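Local coordinates for protein serine protease MT3772 (Mycobacterium tuberculosis, PDB 3K6Y) that is the protease domain of a membrane-anchored serine endopeptidase of the S1C family that is probably required for resistance to acid and oxidative stress, at residues F63-D68 / H112-L118; G135-G139 / V178-D182; D170-A176 / E207-T213. All coordinates share one frame; numbering follows the deposited sequence.

Contact 1. Residues F63-D68 / H112-L118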
loop_
_atom_site.group_PDB
_atom_site.type_symbol
_atom_site.label_atom_id
_atom_site.label_comp_id
_atom_site.label_asym_id
_atom_site.label_seq_id
_atom_site.Cartn_x
_atom_site.Cartn_y
_atom_site.Cartn_z
ATOM N N PHE A 63 -0.933 -0.978 -21.393
ATOM C CA PHE A 63 -0.375 -1.281 -22.703
ATOM C C PHE A 63 0.854 -2.163 -22.543
ATOM O O PHE A 63 1.529 -2.141 -21.509
ATOM C CB PHE A 63 -0.080 -0.001 -23.525
ATOM C CG PHE A 63 0.850 0.954 -22.838
ATOM C CD1 PHE A 63 2.209 0.996 -23.155
ATOM C CD2 PHE A 63 0.375 1.820 -21.847
ATOM C CE1 PHE A 63 3.070 1.864 -22.490
ATOM C CE2 PHE A 63 1.222 2.681 -21.182
ATOM C CZ PHE A 63 2.574 2.719 -21.505
ATOM N N VAL A 64 1.129 -2.937 -23.586
ATOM C CA VAL A 64 2.243 -3.870 -23.553
ATOM C C VAL A 64 3.558 -3.105 -23.706
ATOM O O VAL A 64 3.757 -2.362 -24.676
ATOM C CB VAL A 64 2.098 -4.931 -24.645
ATOM C CG1 VAL A 64 3.220 -5.944 -24.536
ATOM C CG2 VAL A 64 0.748 -5.627 -24.548
ATOM N N ILE A 65 4.457 -3.288 -22.736
ATOM C CA ILE A 65 5.772 -2.628 -22.778
ATOM C C ILE A 65 6.916 -3.571 -23.142
ATOM O O ILE A 65 7.992 -3.116 -23.520
ATOM C CB ILE A 65 6.086 -1.914 -21.450
ATOM C CG1 ILE A 65 5.887 -2.837 -20.230
ATOM C CG2 ILE A 65 5.264 -0.630 -21.351
ATOM C CD1 ILE A 65 6.484 -2.309 -18.934
ATOM N N SER A 66 6.684 -4.868 -23.014
ATOM C CA SER A 66 7.677 -5.889 -23.353
ATOM C C SER A 66 6.839 -7.182 -23.361
ATOM O O SER A 66 5.763 -7.222 -22.770
ATOM C CB SER A 66 8.767 -5.905 -22.289
ATOM O OG SER A 66 9.902 -6.655 -22.700
ATOM N N PRO A 67 7.309 -8.263 -24.011
ATOM C CA PRO A 67 6.455 -9.469 -23.974
ATOM C C PRO A 67 6.006 -9.857 -22.554
ATOM O O PRO A 67 6.831 -9.861 -21.620
ATOM C CB PRO A 67 7.344 -10.537 -24.629
ATOM C CG PRO A 67 8.160 -9.704 -25.627
ATOM C CD PRO A 67 8.495 -8.425 -24.876
ATOM N N ASP A 68 4.711 -10.115 -22.388
ATOM C CA ASP A 68 4.191 -10.538 -21.089
ATOM C C ASP A 68 4.338 -9.491 -19.989
ATOM O O ASP A 68 4.277 -9.834 -18.799
ATOM C CB ASP A 68 4.748 -11.888 -20.661
ATOM C CG ASP A 68 4.323 -13.017 -21.564
ATOM O OD1 ASP A 68 3.575 -12.800 -22.530
ATOM O OD2 ASP A 68 4.722 -14.155 -21.242
ATOM N N HIS A 112 1.863 -15.378 -21.301
ATOM C CA HIS A 112 1.258 -15.814 -22.566
ATOM C C HIS A 112 0.332 -14.772 -23.189
ATOM O O HIS A 112 -0.624 -15.104 -23.896
ATOM C CB HIS A 112 0.562 -17.171 -22.394
ATOM C CG HIS A 112 1.417 -18.193 -21.711
ATOM N ND1 HIS A 112 1.085 -18.757 -20.498
ATOM C CD2 HIS A 112 2.632 -18.691 -22.038
ATOM C CE1 HIS A 112 2.041 -19.593 -20.128
ATOM N NE2 HIS A 112 2.991 -19.573 -21.048
ATOM N N LEU A 113 0.650 -13.497 -22.993
ATOM C CA LEU A 113 -0.133 -12.408 -23.549
ATOM C C LEU A 113 0.268 -12.243 -25.029
ATOM O O LEU A 113 1.420 -11.960 -25.324
ATOM C CB LEU A 113 0.165 -11.143 -22.764
ATOM C CG LEU A 113 -0.569 -9.894 -23.237
ATOM C CD1 LEU A 113 -2.079 -10.067 -23.149
ATOM C CD2 LEU A 113 -0.071 -8.744 -22.392
ATOM N N PRO A 114 -0.672 -12.435 -25.974
ATOM C CA PRO A 114 -0.245 -12.407 -27.386
ATOM C C PRO A 114 0.308 -11.121 -28.005
ATOM O O PRO A 114 1.239 -11.203 -28.782
ATOM C CB PRO A 114 -1.494 -12.891 -28.153
ATOM C CG PRO A 114 -2.247 -13.682 -27.141
ATOM C CD PRO A 114 -2.062 -12.901 -25.842
ATOM N N PRO A 115 -0.275 -9.940 -27.730
ATOM C CA PRO A 115 0.173 -8.785 -28.513
ATOM C C PRO A 115 1.598 -8.314 -28.258
ATOM O O PRO A 115 2.139 -8.499 -27.164
ATOM C CB PRO A 115 -0.826 -7.691 -28.159
ATOM C CG PRO A 115 -1.429 -8.112 -26.886
ATOM C CD PRO A 115 -1.432 -9.609 -26.882
ATOM N N PRO A 116 2.190 -7.645 -29.259
ATOM C CA PRO A 116 3.560 -7.203 -29.139
ATOM C C PRO A 116 3.671 -5.910 -28.329
ATOM O O PRO A 116 2.681 -5.202 -28.126
ATOM C CB PRO A 116 3.949 -6.936 -30.604
ATOM C CG PRO A 116 2.670 -6.419 -31.209
ATOM C CD PRO A 116 1.619 -7.303 -30.581
ATOM N N PRO A 117 4.889 -5.579 -27.887
ATOM C CA PRO A 117 5.073 -4.346 -27.154
ATOM C C PRO A 117 5.022 -3.117 -28.029
ATOM O O PRO A 117 5.266 -3.174 -29.249
ATOM C CB PRO A 117 6.482 -4.478 -26.571
ATOM C CG PRO A 117 7.200 -5.465 -27.456
ATOM C CD PRO A 117 6.127 -6.379 -27.995
ATOM N N LEU A 118 4.749 -2.004 -27.367
ATOM C CA LEU A 118 4.915 -0.673 -27.938
ATOM C C LEU A 118 6.234 -0.103 -27.475
ATOM O O LEU A 118 6.709 -0.465 -26.407
ATOM C CB LEU A 118 3.785 0.257 -27.489
ATOM C CG LEU A 118 2.384 -0.259 -27.835
ATOM C CD1 LEU A 118 1.355 0.727 -27.344
ATOM C CD2 LEU A 118 2.216 -0.495 -29.330
HETATM O O HOH W 1 8.080 -0.336 -23.949
HETATM O O HOH W 2 2.839 -9.732 -24.549
HETATM O O HOH W 3 3.796 -14.016 -24.827
#
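Val64 turns its side chain onto the proline-rich run 113-117, and its two methyls part ways there. With CG1 anti to the backbone N (chi1 -176°), that branch touches Pro117 CA and the Pro116 carbonyl oxygen, while CG2 is sent the other way. CG2 meets Leu113 CD2 tip to tip at 3.9 Å and crosses the Pro115 ring at about a right angle, touching its CG. Pro117 in turn lays CB against the peptide joining Ile65 and Ser66, and its CG reaches the CD of Pro67. At the far end of 112-118, Leu118 CD1 packs on Phe63 CB, 4.1 Å away. Strand 56-66 belongs to the N-terminal of the two six-stranded antiparallel barrels of the chymotrypsin fold, and residues 112-118 lie on the connection that leaves this barrel for the second one. The connection is pinned to the strand by a nearly straight bond from Leu118 N to Val64 O (2.9 Å), the same oxygen that also receives a CA-H contact from Pro117. Asp68, in the turn after the strand, holds the start of 112-118: OD1 accepts from Leu113 N at 3.0 Å and OD2 from His112 N at 3.1 Å, each donor well out of the carboxylate plane. Water bridges the backbones as well; one molecule accepts from Asp68 N and donates to the carbonyls of Leu113 and Pro115, and another joins Ile65 O to Leu118 O. Ser43 bonds to the Pro116 carbonyl through its OG, and Phe63 continues inward onto Val194 and Val197 of the second barrel.

Contact 2. Residues G135-G139 / V178-D182; sequences GYPGG and VEQGD
Pro137 lies against Glu179, whose side chain crosses the pyrrolidine ring obliquely, touching it with CB and the carboxylate. Glu179 CB sits 3.9 Å from Pro137 CB. With CG anti to its own carbonyl carbon (chi1 -63°) and the chain extended beyond it, the carboxylate is brought against CB and CG of the ring: CD lies 3.8 Å from Pro137 CB, OE1 stays near that same carbon, and OE2 moves on to Pro137 CG at 3.7 Å. The CG and CD of Pro137 also meet Asp182 OD1, which in addition touches Gly135 CA at 3.6 Å. Residues 179-182 form a type II beta turn immediately before Ser183, the predicted nucleophile. Gly181, Asp182 and Ser183 open the Gly-Asp-Ser-Gly-Gly sequence of trypsin-like proteases, whose backbone usually forms the oxyanion hole and probably does so here. The Asp182 side chain reaches back to the first residue of the turn: OD2 accepts from Glu179 N at 2.9 Å on the anti side, in addition to the backbone bond from Asp182 N to Glu179 O. Across the contact, Gly138 N donates to Gln180 O (2.8 Å, 165° at the hydrogen), and Pro137 CA makes a CA-H contact with the same oxygen. Gly181 CA makes another with Tyr136 O, at 3.6 Å. Thr61 OG1 is hydrogen-bonded to both Gly181 O and Tyr136 N, and Tyr136 OH to Val44 O, tying both loops to the first barrel.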
loop_
_atom_site.group_PDB
_atom_site.type_symbol
_atom_site.label_atom_id
_atom_site.label_comp_id
_atom_site.label_asym_id
_atom_site.label_seq_id
_atom_site.Cartn_x
_atom_site.Cartn_y
_atom_site.Cartn_z
ATOM N N GLY A 135 -7.733 4.043 -25.095
ATOM C CA GLY A 135 -8.171 3.391 -23.872
ATOM C C GLY A 135 -9.578 2.864 -23.925
ATOM O O GLY A 135 -10.171 2.738 -25.002
ATOM N N TYR A 136 -10.097 2.530 -22.748
ATOM C CA TYR A 136 -11.386 1.868 -22.615
ATOM C C TYR A 136 -12.312 2.651 -21.684
ATOM O O TYR A 136 -12.535 2.250 -20.531
ATOM C CB TYR A 136 -11.186 0.438 -22.108
ATOM C CG TYR A 136 -10.439 -0.436 -23.082
ATOM C CD1 TYR A 136 -11.125 -1.234 -24.000
ATOM C CD2 TYR A 136 -9.044 -0.485 -23.080
ATOM C CE1 TYR A 136 -10.437 -2.052 -24.902
ATOM C CE2 TYR A 136 -8.364 -1.259 -23.982
ATOM C CZ TYR A 136 -9.046 -2.052 -24.867
ATOM O OH TYR A 136 -8.364 -2.844 -25.764
ATOM N N PRO A 137 -12.868 3.767 -22.179
ATOM C CA PRO A 137 -13.792 4.563 -21.355
ATOM C C PRO A 137 -14.925 3.711 -20.805
ATOM O O PRO A 137 -15.506 2.907 -21.523
ATOM C CB PRO A 137 -14.361 5.580 -22.348
ATOM C CG PRO A 137 -13.330 5.710 -23.424
ATOM C CD PRO A 137 -12.675 4.340 -23.528
ATOM N N GLY A 138 -15.209 3.880 -19.518
ATOM C CA GLY A 138 -16.326 3.182 -18.880
ATOM C C GLY A 138 -16.170 1.678 -18.803
ATOM O O GLY A 138 -17.147 0.964 -18.527
ATOM N N GLY A 139 -14.950 1.180 -19.020
ATOM C CA GLY A 139 -14.724 -0.260 -19.106
ATOM C C GLY A 139 -15.347 -0.892 -20.339
ATOM O O GLY A 139 -15.482 -2.120 -20.413
ATOM N N VAL A 178 -10.545 13.518 -21.836
ATOM C CA VAL A 178 -10.148 12.251 -21.205
ATOM C C VAL A 178 -11.328 11.741 -20.379
ATOM O O VAL A 178 -11.999 12.518 -19.674
ATOM C CB VAL A 178 -8.883 12.432 -20.331
ATOM C CG1 VAL A 178 -8.501 11.112 -19.615
ATOM C CG2 VAL A 178 -7.716 12.927 -21.175
ATOM N N GLU A 179 -11.606 10.449 -20.482
ATOM C CA GLU A 179 -12.788 9.857 -19.856
ATOM C C GLU A 179 -12.374 8.862 -18.794
ATOM O O GLU A 179 -11.291 8.279 -18.859
ATOM C CB GLU A 179 -13.631 9.126 -20.899
ATOM C CG GLU A 179 -14.212 10.023 -22.009
ATOM C CD GLU A 179 -15.009 9.225 -23.018
ATOM O OE1 GLU A 179 -16.095 8.729 -22.632
ATOM O OE2 GLU A 179 -14.573 9.114 -24.191
ATOM N N GLN A 180 -13.247 8.639 -17.824
ATOM C CA GLN A 180 -13.035 7.613 -16.817
ATOM C C GLN A 180 -12.892 6.287 -17.529
ATOM O O GLN A 180 -13.740 5.904 -18.341
ATOM C CB GLN A 180 -14.212 7.546 -15.848
ATOM C CG GLN A 180 -14.336 8.748 -14.931
ATOM C CD GLN A 180 -15.442 8.561 -13.913
ATOM O OE1 GLN A 180 -16.400 7.819 -14.148
ATOM N NE2 GLN A 180 -15.311 9.228 -12.769
ATOM N N GLY A 181 -11.802 5.597 -17.214
ATOM C CA GLY A 181 -11.443 4.337 -17.866
ATOM C C GLY A 181 -10.244 4.477 -18.772
ATOM O O GLY A 181 -9.607 3.476 -19.098
ATOM N N ASP A 182 -9.897 5.709 -19.133
ATOM C CA ASP A 182 -8.702 5.967 -19.946
ATOM C C ASP A 182 -7.402 5.876 -19.133
ATOM O O ASP A 182 -6.329 5.711 -19.717
ATOM C CB ASP A 182 -8.735 7.364 -20.596
ATOM C CG ASP A 182 -9.593 7.442 -21.860
ATOM O OD1 ASP A 182 -9.621 6.455 -22.635
ATOM O OD2 ASP A 182 -10.164 8.547 -22.104
#

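Contact 3. Residues D170-A176 / E207-T213; sequences DVYTIRA and ETGFVLT
Arg175 leaves the strand with CG anti to the backbone N (chi1 -177°) and stays extended to NE, while Glu207, its chi1 at -136°, carries its carboxylate up beside the guanidinium. The salt bridge is side-on: NE holds OE2 at 2.9 Å and NH2 holds OE1 at 3.1 Å, the two planes being 66° apart. At the other end, Thr213 places CG2 over one face of the Tyr172 ring, 4.0 Å from its centroid, a CH-pi contact. Between them the strands pair antiparallel, with Tyr172-Val211 and Ile174-Gly209 as hydrogen-bonded pairs. Ile174 CD1 packs across Val211 CG2 at 3.9 Å; on the opposite face Thr173 CG2 lies beside Phe210 CE1. Ile174 CG1 lies 3.7 Å from Gly209 CA. Arg175 NH1 donates to Val24 O, and Tyr172 OH accepts from Ala125 N. Within the second barrel the pair is flanked by strand 143-157 beside 167-175 and by strand 194-201 beside 208-213; Ile174 and Val211 pack on Leu187 of strand 186-188, and Thr213 OG1 caps the N terminus of helix 214-218 through Glu216 N.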
loop_
_atom_site.group_PDB
_atom_site.type_symbol
_atom_site.label_atom_id
_atom_site.label_comp_id
_atom_site.label_asym_id
_atom_site.label_seq_id
_atom_site.Cartn_x
_atom_site.Cartn_y
_atom_site.Cartn_z
ATOM N N ASP A 170 7.295 14.865 -14.166
ATOM C CA ASP A 170 7.199 15.411 -15.525
ATOM C C ASP A 170 5.930 14.888 -16.193
ATOM O O ASP A 170 5.719 13.674 -16.289
ATOM C CB ASP A 170 8.413 15.004 -16.370
ATOM C CG ASP A 170 9.710 15.642 -15.905
ATOM O OD1 ASP A 170 9.684 16.756 -15.358
ATOM O OD2 ASP A 170 10.771 15.028 -16.119
ATOM N N VAL A 171 5.107 15.812 -16.667
ATOM C CA VAL A 171 3.841 15.518 -17.300
ATOM C C VAL A 171 3.684 16.299 -18.583
ATOM O O VAL A 171 4.324 17.353 -18.749
ATOM C CB VAL A 171 2.636 15.750 -16.348
ATOM C CG1 VAL A 171 2.841 14.980 -15.040
ATOM C CG2 VAL A 171 2.394 17.217 -16.108
ATOM N N TYR A 172 2.847 15.798 -19.482
ATOM C CA TYR A 172 2.273 16.651 -20.504
ATOM C C TYR A 172 0.888 17.069 -20.077
ATOM O O TYR A 172 0.106 16.258 -19.556
ATOM C CB TYR A 172 2.120 15.928 -21.840
ATOM C CG TYR A 172 3.394 15.489 -22.500
ATOM C CD1 TYR A 172 4.267 16.420 -23.079
ATOM C CD2 TYR A 172 3.705 14.137 -22.609
ATOM C CE1 TYR A 172 5.429 16.010 -23.717
ATOM C CE2 TYR A 172 4.877 13.719 -23.238
ATOM C CZ TYR A 172 5.725 14.658 -23.795
ATOM O OH TYR A 172 6.873 14.263 -24.426
ATOM N N THR A 173 0.570 18.337 -20.328
ATOM C CA THR A 173 -0.824 18.721 -20.431
ATOM C C THR A 173 -1.249 18.600 -21.879
ATOM O O THR A 173 -0.470 18.932 -22.779
ATOM C CB THR A 173 -1.063 20.139 -19.923
ATOM O OG1 THR A 173 -0.169 21.029 -20.596
ATOM C CG2 THR A 173 -0.797 20.197 -18.423
ATOM N N ILE A 174 -2.465 18.114 -22.106
ATOM C CA ILE A 174 -2.979 17.914 -23.452
ATOM C C ILE A 174 -4.355 18.560 -23.527
ATOM O O ILE A 174 -5.038 18.733 -22.501
ATOM C CB ILE A 174 -3.037 16.407 -23.851
ATOM C CG1 ILE A 174 -4.016 15.633 -22.957
ATOM C CG2 ILE A 174 -1.636 15.807 -23.848
ATOM C CD1 ILE A 174 -4.183 14.186 -23.377
ATOM N N ARG A 175 -4.734 18.944 -24.742
ATOM C CA ARG A 175 -6.100 19.298 -25.005
ATOM C C ARG A 175 -6.800 18.031 -25.485
ATOM O O ARG A 175 -6.435 17.478 -26.530
ATOM C CB ARG A 175 -6.191 20.414 -26.053
ATOM C CG ARG A 175 -7.617 20.817 -26.275
ATOM C CD ARG A 175 -7.766 22.059 -27.107
ATOM N NE ARG A 175 -9.190 22.324 -27.263
ATOM C CZ ARG A 175 -9.704 23.428 -27.798
ATOM N NH1 ARG A 175 -8.912 24.381 -28.264
ATOM N NH2 ARG A 175 -11.018 23.548 -27.862
ATOM N N ALA A 176 -7.764 17.551 -24.703
ATOM C CA ALA A 176 -8.505 16.325 -25.005
ATOM C C ALA A 176 -9.647 16.164 -24.023
ATOM O O ALA A 176 -9.625 16.750 -22.947
ATOM C CB ALA A 176 -7.587 15.102 -24.867
ATOM N N GLU A 207 -11.343 20.768 -20.946
ATOM C CA GLU A 207 -10.691 20.010 -22.038
ATOM C C GLU A 207 -9.196 19.831 -21.862
ATOM O O GLU A 207 -8.452 19.977 -22.776
ATOM C CB GLU A 207 -10.961 20.699 -23.390
ATOM C CG GLU A 207 -11.347 19.772 -24.538
ATOM C CD GLU A 207 -11.562 20.523 -25.883
ATOM O OE1 GLU A 207 -12.246 21.541 -25.840
ATOM O OE2 GLU A 207 -11.031 20.086 -26.903
ATOM N N THR A 208 -8.773 19.462 -20.669
ATOM C CA THR A 208 -7.353 19.293 -20.387
ATOM C C THR A 208 -7.124 17.959 -19.721
ATOM O O THR A 208 -7.803 17.589 -18.758
ATOM C CB THR A 208 -6.784 20.438 -19.536
ATOM O OG1 THR A 208 -6.784 21.622 -20.338
ATOM C CG2 THR A 208 -5.348 20.186 -19.121
ATOM N N GLY A 209 -6.174 17.228 -20.282
ATOM C CA GLY A 209 -5.748 15.955 -19.703
ATOM C C GLY A 209 -4.313 16.024 -19.238
ATOM O O GLY A 209 -3.545 16.909 -19.651
ATOM N N PHE A 210 -3.948 15.048 -18.403
ATOM C CA PHE A 210 -2.616 14.964 -17.830
ATOM C C PHE A 210 -2.031 13.600 -18.138
ATOM O O PHE A 210 -2.722 12.569 -18.008
ATOM C CB PHE A 210 -2.659 15.122 -16.316
ATOM C CG PHE A 210 -3.062 16.494 -15.868
ATOM C CD1 PHE A 210 -2.113 17.499 -15.764
ATOM C CD2 PHE A 210 -4.390 16.787 -15.612
ATOM C CE1 PHE A 210 -2.474 18.787 -15.357
ATOM C CE2 PHE A 210 -4.772 18.080 -15.205
ATOM C CZ PHE A 210 -3.806 19.074 -15.095
ATOM N N VAL A 211 -0.768 13.609 -18.564
ATOM C CA VAL A 211 -0.069 12.425 -19.057
ATOM C C VAL A 211 1.318 12.360 -18.436
ATOM O O VAL A 211 2.082 13.331 -18.532
ATOM C CB VAL A 211 0.060 12.499 -20.597
ATOM C CG1 VAL A 211 0.774 11.272 -21.143
ATOM C CG2 VAL A 211 -1.308 12.664 -21.244
ATOM N N LEU A 212 1.674 11.238 -17.794
ATOM C CA LEU A 212 3.047 11.091 -17.308
ATOM C C LEU A 212 3.959 10.938 -18.494
ATOM O O LEU A 212 3.673 10.140 -19.384
ATOM C CB LEU A 212 3.190 9.839 -16.444
ATOM C CG LEU A 212 2.313 9.731 -15.206
ATOM C CD1 LEU A 212 2.384 8.335 -14.609
ATOM C CD2 LEU A 212 2.715 10.795 -14.169
ATOM N N THR A 213 5.072 11.663 -18.539
ATOM C CA THR A 213 5.928 11.527 -19.717
ATOM C C THR A 213 6.623 10.160 -19.781
ATOM O O THR A 213 6.803 9.486 -18.765
ATOM C CB THR A 213 7.001 12.638 -19.816
ATOM O OG1 THR A 213 7.975 12.429 -18.799
ATOM C CG2 THR A 213 6.393 14.042 -19.731
HETATM O O HOH W 4 10.211 13.889 -19.216
HETATM O O HOH W 5 -10.017 16.038 -20.291
#

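How the contacts relate
From the N terminus, contact 1 comes first: 63-68 meets 112-118 after the chain has run through the later strands of the first barrel, closing that loop just as the interbarrel connection sets out. Contacts 2 and 3, both involving the second barrel, open after contact 1 has closed, and cross each other. Their segments alternate along the chain, 135-139, 170-176, 178-182, 207-213; 170-176 runs almost directly into 178-182, and Val178 CG2 packs on Gly209 CA. Contact 2 joins two loops beside the predicted active serine, whereas contact 3 pairs neighbouring strands. Contacts 1 and 3 lie on opposite sides of the chain's centre, about 24 Å apart between centres.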